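Local coordinates for protein CocE/NonD family hydrolase (Staphylococcus aureus subsp. aureus COL, PDB 3III) that probably hydrolyses ester or amide bonds as a CocE/NonD-family serine hydrolase with an alpha/beta-hydrolase catalytic domain, its natural substrate not being established, at residues W177-N182 / I258-L263; E144-V149 / V173-V178. All blocks are in the same frame, centred on the assembly; numbering follows the deposited sequence. Where two conformers were deposited one is given.

Contact 1: W177-N182 / I258-L263; sequences WVASLN and IKTPLL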
ATOM      1  N   TRP A 177       6.384 -10.825  -2.877  1.00  7.35           N
ATOM      2  CA  TRP A 177       7.554 -11.387  -3.560  1.00  8.89           C
ATOM      3  C   TRP A 177       7.868 -12.871  -3.208  1.00  9.00           C
ATOM      4  O   TRP A 177       7.883 -13.732  -4.098  1.00  9.65           O
ATOM      5  CB  TRP A 177       8.800 -10.478  -3.385  1.00  8.28           C
ATOM      6  CG  TRP A 177       8.917  -9.511  -4.550  1.00 10.65           C
ATOM      7  CD1 TRP A 177       8.717  -8.158  -4.532  1.00  9.37           C
ATOM      8  CD2 TRP A 177       9.238  -9.844  -5.911  1.00 10.57           C
ATOM      9  NE1 TRP A 177       8.898  -7.647  -5.771  1.00  9.83           N
ATOM     10  CE2 TRP A 177       9.205  -8.651  -6.646  1.00 10.30           C
ATOM     11  CE3 TRP A 177       9.524 -11.035  -6.579  1.00  9.65           C
ATOM     12  CZ2 TRP A 177       9.460  -8.621  -8.017  1.00 12.25           C
ATOM     13  CZ3 TRP A 177       9.792 -11.006  -7.929  1.00 12.66           C
ATOM     14  CH2 TRP A 177       9.768  -9.818  -8.635  1.00 12.71           C
ATOM     15  N   VAL A 178       8.128 -13.161  -1.939  1.00  8.92           N
ATOM     16  CA  VAL A 178       8.565 -14.548  -1.597  1.00  9.42           C
ATOM     17  C   VAL A 178       7.439 -15.561  -1.874  1.00  9.31           C
ATOM     18  O   VAL A 178       7.679 -16.680  -2.331  1.00  9.35           O
ATOM     19  CB  VAL A 178       9.126 -14.635  -0.156  1.00  8.97           C
ATOM     20  CG1 VAL A 178       8.006 -14.601   0.918  1.00  5.89           C
ATOM     21  CG2 VAL A 178      10.012 -15.846  -0.000  1.00  7.52           C
ATOM     22  N   ALA A 179       6.195 -15.155  -1.661  1.00 10.25           N
ATOM     23  CA  ALA A 179       5.055 -16.051  -1.902  1.00  9.97           C
ATOM     24  C   ALA A 179       4.939 -16.430  -3.388  1.00  9.44           C
ATOM     25  O   ALA A 179       4.458 -17.538  -3.719  1.00  8.65           O
ATOM     26  CB  ALA A 179       3.724 -15.462  -1.385  1.00  9.65           C
ATOM     27  N   SER A 180       5.401 -15.545  -4.282  1.00  9.46           N
ATOM     28  CA  SER A 180       5.371 -15.859  -5.718  1.00  9.34           C
ATOM     29  C   SER A 180       6.323 -17.047  -6.078  1.00  9.44           C
ATOM     30  O   SER A 180       6.212 -17.658  -7.146  1.00  8.08           O
ATOM     31  CB  SER A 180       5.686 -14.609  -6.572  1.00  9.35           C
ATOM     32  OG  SER A 180       7.079 -14.310  -6.571  1.00 10.00           O
ATOM     33  N   LEU A 181       7.276 -17.331  -5.195  1.00  9.15           N
ATOM     34  CA  LEU A 181       8.179 -18.462  -5.342  1.00  9.61           C
ATOM     35  C   LEU A 181       7.655 -19.789  -4.690  1.00 10.00           C
ATOM     36  O   LEU A 181       8.291 -20.797  -4.823  1.00  9.42           O
ATOM     37  CB  LEU A 181       9.543 -18.088  -4.743  1.00  9.80           C
ATOM     38  CG  LEU A 181      10.257 -16.833  -5.264  1.00  9.99           C
ATOM     39  CD1 LEU A 181      11.538 -16.572  -4.465  1.00 12.41           C
ATOM     40  CD2 LEU A 181      10.526 -16.977  -6.809  1.00  8.85           C
ATOM     41  N   ASN A 182       6.553 -19.701  -3.942  0.70 10.80           N
ATOM     42  CA  ASN A 182       5.913 -20.834  -3.277  0.70 10.40           C
ATOM     43  C   ASN A 182       6.863 -21.654  -2.381  0.70  9.88           C
ATOM     44  O   ASN A 182       7.076 -22.848  -2.609  0.70  8.91           O
ATOM     45  CB  ASN A 182       5.238 -21.710  -4.327  0.70 11.36           C
ATOM     46  CG  ASN A 182       4.078 -21.043  -4.925  0.70 12.01           C
ATOM     47  OD1 ASN A 182       3.042 -20.887  -4.275  0.70 19.31           O
ATOM     48  ND2 ASN A 182       4.239 -20.553  -6.164  0.70 14.19           N
ATOM     49  N   ILE A 258       1.020 -16.969  -6.780  1.00  9.16           N
ATOM     50  CA  ILE A 258       0.807 -17.136  -5.317  1.00  8.88           C
ATOM     51  C   ILE A 258      -0.344 -18.103  -5.053  1.00  9.23           C
ATOM     52  O   ILE A 258      -1.495 -17.905  -5.546  1.00 10.26           O
ATOM     53  CB  ILE A 258       0.543 -15.803  -4.636  1.00  7.94           C
ATOM     54  CG1 ILE A 258       1.775 -14.921  -4.762  1.00  7.97           C
ATOM     55  CG2 ILE A 258       0.121 -15.977  -3.191  1.00  8.29           C
ATOM     56  CD1 ILE A 258       1.528 -13.507  -4.200  1.00 10.45           C
ATOM     57  N   LYS A 259      -0.047 -19.139  -4.282  1.00  9.16           N
ATOM     58  CA  LYS A 259      -1.062 -20.108  -3.835  1.00 11.09           C
ATOM     59  C   LYS A 259      -1.343 -20.159  -2.324  1.00 11.32           C
ATOM     60  O   LYS A 259      -2.280 -20.850  -1.868  1.00 12.72           O
ATOM     61  CB  LYS A 259      -0.645 -21.505  -4.299  1.00 11.17           C
ATOM     62  CG  LYS A 259      -0.506 -21.594  -5.807  1.00 13.31           C
ATOM     63  CD  LYS A 259       0.173 -22.931  -6.187  1.00 19.35           C
ATOM     64  CE  LYS A 259      -0.107 -23.305  -7.647  1.00 23.95           C
ATOM     65  NZ  LYS A 259       0.903 -24.319  -8.159  1.00 29.09           N
ATOM     66  N   THR A 260      -0.497 -19.483  -1.557  1.00 11.16           N
ATOM     67  CA  THR A 260      -0.492 -19.543  -0.073  1.00 10.61           C
ATOM     68  C   THR A 260      -1.765 -18.914   0.520  1.00  9.69           C
ATOM     69  O   THR A 260      -2.209 -17.886   0.065  1.00 10.11           O
ATOM     70  CB  THR A 260       0.765 -18.773   0.457  1.00 11.37           C
ATOM     71  OG1 THR A 260       1.961 -19.363  -0.094  1.00 15.82           O
ATOM     72  CG2 THR A 260       0.858 -18.745   1.977  1.00  9.27           C
ATOM     73  N   PRO A 261      -2.359 -19.551   1.549  1.00  8.42           N
ATOM     74  CA  PRO A 261      -3.456 -18.911   2.244  1.00  8.83           C
ATOM     75  C   PRO A 261      -3.109 -17.480   2.672  1.00  8.24           C
ATOM     76  O   PRO A 261      -2.010 -17.215   3.204  1.00  8.28           O
ATOM     77  CB  PRO A 261      -3.651 -19.785   3.478  1.00  9.79           C
ATOM     78  CG  PRO A 261      -3.249 -21.169   3.038  1.00  9.39           C
ATOM     79  CD  PRO A 261      -2.085 -20.906   2.066  1.00  7.92           C
ATOM     80  N   LEU A 262      -4.042 -16.586   2.454  1.00  6.86           N
ATOM     81  CA  LEU A 262      -3.770 -15.154   2.352  1.00  7.71           C
ATOM     82  C   LEU A 262      -4.797 -14.284   3.083  1.00  7.47           C
ATOM     83  O   LEU A 262      -5.985 -14.433   2.887  1.00  8.25           O
ATOM     84  CB  LEU A 262      -3.782 -14.788   0.837  1.00  6.44           C
ATOM     85  CG  LEU A 262      -3.840 -13.315   0.468  1.00  7.85           C
ATOM     86  CD1 LEU A 262      -2.546 -12.634   0.969  1.00  7.52           C
ATOM     87  CD2 LEU A 262      -3.918 -13.120  -1.053  1.00  7.80           C
ATOM     88  N   LEU A 263      -4.299 -13.427   3.968  1.00  8.50           N
ATOM     89  CA  LEU A 263      -5.026 -12.346   4.595  1.00  8.12           C
ATOM     90  C   LEU A 263      -4.361 -11.022   4.181  1.00  7.61           C
ATOM     91  O   LEU A 263      -3.273 -10.704   4.618  1.00  9.00           O
ATOM     92  CB  LEU A 263      -5.057 -12.540   6.130  1.00  7.24           C
ATOM     93  CG  LEU A 263      -5.664 -11.383   6.922  1.00  7.37           C
ATOM     94  CD1 LEU A 263      -7.151 -11.098   6.575  1.00  6.85           C
ATOM     95  CD2 LEU A 263      -5.545 -11.580   8.463  1.00  6.56           C
TER

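Contact 2: E144-V149 / V173-V178; sequences EDYYEV and VTQWWV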
ATOM      1  N   GLU A 144      14.384 -14.545  -3.247  1.00  8.42           N
ATOM      2  CA  GLU A 144      15.102 -15.838  -3.173  1.00  8.10           C
ATOM      3  C   GLU A 144      15.809 -16.021  -1.826  1.00  7.96           C
ATOM      4  O   GLU A 144      15.818 -17.142  -1.255  1.00  8.13           O
ATOM      5  CB  GLU A 144      16.045 -16.017  -4.362  1.00  9.52           C
ATOM      6  CG  GLU A 144      15.248 -16.268  -5.651  1.00 12.05           C
ATOM      7  CD  GLU A 144      16.118 -16.461  -6.862  1.00 22.70           C
ATOM      8  OE1 GLU A 144      17.324 -16.757  -6.669  1.00 25.71           O
ATOM      9  OE2 GLU A 144      15.584 -16.357  -8.001  1.00 25.28           O
ATOM     10  N   ASP A 145      16.383 -14.932  -1.300  1.00  8.44           N
ATOM     11  CA  ASP A 145      17.040 -14.971  -0.001  1.00  9.02           C
ATOM     12  C   ASP A 145      16.008 -15.257   1.105  1.00  9.36           C
ATOM     13  O   ASP A 145      16.241 -16.081   1.976  1.00 10.34           O
ATOM     14  CB  ASP A 145      17.733 -13.640   0.295  1.00  8.38           C
ATOM     15  CG  ASP A 145      18.979 -13.398  -0.557  1.00 10.36           C
ATOM     16  OD1 ASP A 145      19.537 -14.359  -1.101  1.00  9.15           O
ATOM     17  OD2 ASP A 145      19.369 -12.216  -0.670  1.00  9.42           O
ATOM     18  N   TYR A 146      14.875 -14.558   1.051  1.00  8.76           N
ATOM     19  CA  TYR A 146      13.746 -14.737   1.981  1.00  8.18           C
ATOM     20  C   TYR A 146      13.245 -16.194   1.972  1.00  8.42           C
ATOM     21  O   TYR A 146      13.069 -16.828   3.023  1.00  8.30           O
ATOM     22  CB  TYR A 146      12.627 -13.745   1.599  1.00  8.64           C
ATOM     23  CG  TYR A 146      11.591 -13.384   2.687  1.00  7.41           C
ATOM     24  CD1 TYR A 146      10.684 -12.356   2.469  1.00 10.71           C
ATOM     25  CD2 TYR A 146      11.448 -14.113   3.871  1.00  8.78           C
ATOM     26  CE1 TYR A 146       9.736 -12.014   3.415  1.00  9.40           C
ATOM     27  CE2 TYR A 146      10.483 -13.779   4.821  1.00 11.83           C
ATOM     28  CZ  TYR A 146       9.635 -12.719   4.579  1.00 11.47           C
ATOM     29  OH  TYR A 146       8.695 -12.337   5.498  1.00  9.74           O
ATOM     30  N   TYR A 147      13.109 -16.762   0.785  1.00  7.51           N
ATOM     31  CA  TYR A 147      12.734 -18.142   0.660  1.00  7.81           C
ATOM     32  C   TYR A 147      13.691 -19.054   1.429  1.00  7.64           C
ATOM     33  O   TYR A 147      13.229 -19.958   2.151  1.00  6.78           O
ATOM     34  CB  TYR A 147      12.727 -18.508  -0.805  1.00  8.28           C
ATOM     35  CG  TYR A 147      12.357 -19.921  -1.235  1.00  9.15           C
ATOM     36  CD1 TYR A 147      13.148 -21.043  -0.925  1.00 13.47           C
ATOM     37  CD2 TYR A 147      11.304 -20.106  -2.107  1.00  9.93           C
ATOM     38  CE1 TYR A 147      12.825 -22.314  -1.435  1.00 12.33           C
ATOM     39  CE2 TYR A 147      10.976 -21.375  -2.599  1.00 10.47           C
ATOM     40  CZ  TYR A 147      11.727 -22.452  -2.273  1.00 10.96           C
ATOM     41  OH  TYR A 147      11.367 -23.676  -2.794  1.00 12.92           O
ATOM     42  N   GLU A 148      15.006 -18.829   1.280  1.00  7.88           N
ATOM     43  CA  GLU A 148      15.962 -19.653   2.035  1.00  8.47           C
ATOM     44  C   GLU A 148      15.760 -19.573   3.570  1.00  8.71           C
ATOM     45  O   GLU A 148      15.886 -20.608   4.300  1.00  8.40           O
ATOM     46  CB  GLU A 148      17.424 -19.347   1.640  1.00  8.60           C
ATOM     47  CG  GLU A 148      17.794 -19.687   0.207  1.00 10.31           C
ATOM     48  CD  GLU A 148      19.287 -19.931  -0.005  1.00 14.34           C
ATOM     49  OE1 GLU A 148      19.776 -20.880   0.629  1.00 12.89           O
ATOM     50  OE2 GLU A 148      19.946 -19.193  -0.792  1.00  9.42           O
ATOM     51  N   VAL A 149      15.442 -18.388   4.074  1.00  8.59           N
ATOM     52  CA  VAL A 149      15.279 -18.212   5.494  1.00  8.75           C
ATOM     53  C   VAL A 149      13.991 -18.923   5.978  1.00  8.33           C
ATOM     54  O   VAL A 149      13.986 -19.522   7.083  1.00  7.73           O
ATOM     55  CB  VAL A 149      15.341 -16.711   5.934  1.00  9.34           C
ATOM     56  CG1 VAL A 149      15.227 -16.589   7.451  1.00 10.48           C
ATOM     57  CG2 VAL A 149      16.695 -16.039   5.429  1.00  9.86           C
ATOM     58  N   VAL A 173       5.477  -5.960   1.127  1.00  7.52           N
ATOM     59  CA  VAL A 173       5.912  -6.116  -0.279  1.00  7.55           C
ATOM     60  C   VAL A 173       6.795  -7.373  -0.422  1.00  8.87           C
ATOM     61  O   VAL A 173       6.632  -8.167  -1.362  1.00  7.84           O
ATOM     62  CB  VAL A 173       6.714  -4.885  -0.790  1.00  8.35           C
ATOM     63  CG1 VAL A 173       7.181  -5.085  -2.288  1.00 10.62           C
ATOM     64  CG2 VAL A 173       5.938  -3.582  -0.604  1.00  6.39           C
ATOM     65  N   THR A 174       7.696  -7.585   0.534  1.00  8.52           N
ATOM     66  CA  THR A 174       8.569  -8.767   0.498  1.00  8.88           C
ATOM     67  C   THR A 174       7.785 -10.085   0.609  1.00 10.12           C
ATOM     68  O   THR A 174       8.271 -11.119   0.181  1.00  8.87           O
ATOM     69  CB  THR A 174       9.647  -8.723   1.574  1.00  8.90           C
ATOM     70  OG1 THR A 174       9.065  -8.513   2.878  1.00  8.99           O
ATOM     71  CG2 THR A 174      10.663  -7.615   1.315  1.00  6.56           C
ATOM     72  N   GLN A 175       6.597 -10.034   1.206  1.00  9.20           N
ATOM     73  CA  GLN A 175       5.716 -11.240   1.262  1.00  9.04           C
ATOM     74  C   GLN A 175       5.103 -11.522  -0.083  1.00  8.79           C
ATOM     75  O   GLN A 175       5.087 -12.656  -0.500  1.00  8.64           O
ATOM     76  CB  GLN A 175       4.618 -11.064   2.267  1.00  8.02           C
ATOM     77  CG  GLN A 175       5.119 -10.858   3.701  1.00  8.36           C
ATOM     78  CD  GLN A 175       3.925 -10.773   4.650  1.00  7.40           C
ATOM     79  OE1 GLN A 175       3.141 -11.723   4.728  1.00  8.92           O
ATOM     80  NE2 GLN A 175       3.796  -9.642   5.381  1.00  7.83           N
ATOM     81  N   TRP A 176       4.604 -10.502  -0.790  1.00  7.64           N
ATOM     82  CA  TRP A 176       4.100 -10.777  -2.133  1.00  8.12           C
ATOM     83  C   TRP A 176       5.215 -11.419  -2.947  1.00  7.30           C
ATOM     84  O   TRP A 176       5.005 -12.394  -3.670  1.00  8.70           O
ATOM     85  CB  TRP A 176       3.644  -9.490  -2.836  1.00  8.15           C
ATOM     86  CG  TRP A 176       2.444  -8.778  -2.236  1.00  9.06           C
ATOM     87  CD1 TRP A 176       2.415  -7.467  -1.816  1.00  8.88           C
ATOM     88  CD2 TRP A 176       1.099  -9.284  -2.067  1.00  7.52           C
ATOM     89  NE1 TRP A 176       1.165  -7.155  -1.346  1.00  7.92           N
ATOM     90  CE2 TRP A 176       0.323  -8.227  -1.543  1.00  7.94           C
ATOM     91  CE3 TRP A 176       0.460 -10.518  -2.351  1.00  8.51           C
ATOM     92  CZ2 TRP A 176      -1.034  -8.370  -1.224  1.00  8.11           C
ATOM     93  CZ3 TRP A 176      -0.909 -10.635  -2.072  1.00  8.58           C
ATOM     94  CH2 TRP A 176      -1.638  -9.571  -1.510  1.00  6.85           C
ATOM     95  N   TRP A 177       6.384 -10.825  -2.877  1.00  7.35           N
ATOM     96  CA  TRP A 177       7.554 -11.387  -3.560  1.00  8.89           C
ATOM     97  C   TRP A 177       7.868 -12.871  -3.208  1.00  9.00           C
ATOM     98  O   TRP A 177       7.883 -13.732  -4.098  1.00  9.65           O
ATOM     99  CB  TRP A 177       8.800 -10.478  -3.385  1.00  8.28           C
ATOM    100  CG  TRP A 177       8.917  -9.511  -4.550  1.00 10.65           C
ATOM    101  CD1 TRP A 177       8.717  -8.158  -4.532  1.00  9.37           C
ATOM    102  CD2 TRP A 177       9.238  -9.844  -5.911  1.00 10.57           C
ATOM    103  NE1 TRP A 177       8.898  -7.647  -5.771  1.00  9.83           N
ATOM    104  CE2 TRP A 177       9.205  -8.651  -6.646  1.00 10.30           C
ATOM    105  CE3 TRP A 177       9.524 -11.035  -6.579  1.00  9.65           C
ATOM    106  CZ2 TRP A 177       9.460  -8.621  -8.017  1.00 12.25           C
ATOM    107  CZ3 TRP A 177       9.792 -11.006  -7.929  1.00 12.66           C
ATOM    108  CH2 TRP A 177       9.768  -9.818  -8.635  1.00 12.71           C
ATOM    109  N   VAL A 178       8.128 -13.161  -1.939  1.00  8.92           N
ATOM    110  CA  VAL A 178       8.565 -14.548  -1.597  1.00  9.42           C
ATOM    111  C   VAL A 178       7.439 -15.561  -1.874  1.00  9.31           C
ATOM    112  O   VAL A 178       7.679 -16.680  -2.331  1.00  9.35           O
ATOM    113  CB  VAL A 178       9.126 -14.635  -0.156  1.00  8.97           C
ATOM    114  CG1 VAL A 178       8.006 -14.601   0.918  1.00  5.89           C
ATOM    115  CG2 VAL A 178      10.012 -15.846  -0.000  1.00  7.52           C
TER
HETATM  116  O   HOH W   1       8.184  -9.683   5.471  1.00  7.63           O

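Contact 1: W177-N182 / I258-L263
Ala179, near the C-terminal end of helix 170-179, packs against Ile258 in the loop that leads into strand 262-267, joining a helix end to a strand approach within the alpha/beta-hydrolase fold. The tight half of the contact is apolar. Ile258 CG1, anti to the carbonyl carbon and beside the backbone N (chi1 -64°), is the branch laid against the backbone of the turn, 3.7 Å from Ser180 N and 3.8 Å from Ala179 C. The Ala179 methyl, CB, is 3.9 Å from CG1, with CG2 and CD1 only slightly farther off. Alanine suits this place because a small side chain lets a branched one come down almost onto the main chain. Met189 of strand 186-192 also touches Ala179.

Ser180 turns away from the loop. Its OG folds back to Trp177 O at 2.7 Å, on a lone pair in the carbonyl plane, so a carbonyl three residues earlier satisfies the buried hydroxyl.

The outer side is looser. A type I turn from Ala179 ends at Asn182, whose positive phi (54°) asparagine tolerates better than most residues. Exposed Lys259 crosses its side chain at about a right angle. Asn182 has a second conformer, so its contacts are less certain; in the one described, ND2 bonds Gln257 O, and OD1 lies 3.5 Å from Lys259 N without a hydrogen bond.

Contact 2: E144-V149 / V173-V178
Thr174 OG1 is gripped by Ala73 O, Tyr170 O and a water 3.0 Å away. Its one proton can only be shared between the two carbonyls or go to one of them, Ala73 O being the stronger partner. The same water lies 2.7 Å from Tyr146 OH and so bridges the two hydroxyls, no direct hydrogen bond joining the two segments. Thr174 and Tyr146 side chains cross at about a right angle, ring carbon CE1 of Tyr146 packing 3.6 Å from Thr174 OG1.

Beyond this polar corner the contact is an apolar helix crossing in the alpha/beta-hydrolase domain. The short axes of 144-149 and 173-178 pass 9.4 Å apart at -82°, so few residues can meet, and Val178 does much of the work. Its CG1 sits over one face of the Tyr146 ring in a CH-pi contact, 4.1 Å from the centroid and displaced toward the rim. The other methyl, CG2, is 3.3 Å from Tyr147 N and 3.7 Å from Tyr146 CB. Beta-branched valine fits because two short methyls can serve ring and backbone at once. Tyr146 CG, anti to the backbone N (chi1 -158°), carries the ring to Val178 and Thr174. The Tyr146 side chain also touches Met71 and Ala73 of strand 67-74.

Tyrosine thus combines an apolar ring face with a hydroxyl that bonds the bridging water, which implies that polar bonding and packing together position the ring's tip.

Helix 170-179 serves both contacts, whose centres lie about 9 Å apart and which share Trp177 and Val178. Contact 1 joins its C-terminal end to the loop before strand 262-267; contact 2 joins it to helix 140-154. They also touch directly: Ile258 CD1 of contact 1 is 3.7 Å from Trp176 CE3 of contact 2, and Leu181 O is 3.5 Å from Tyr147 CE2. The helix directly follows strand 162-168, the junction where alpha/beta hydrolases normally carry the nucleophile elbow. A bound palmitic acid is a neighbour of contact 2 but not in contact with it, lying about 10 Å from the side chain of Thr174.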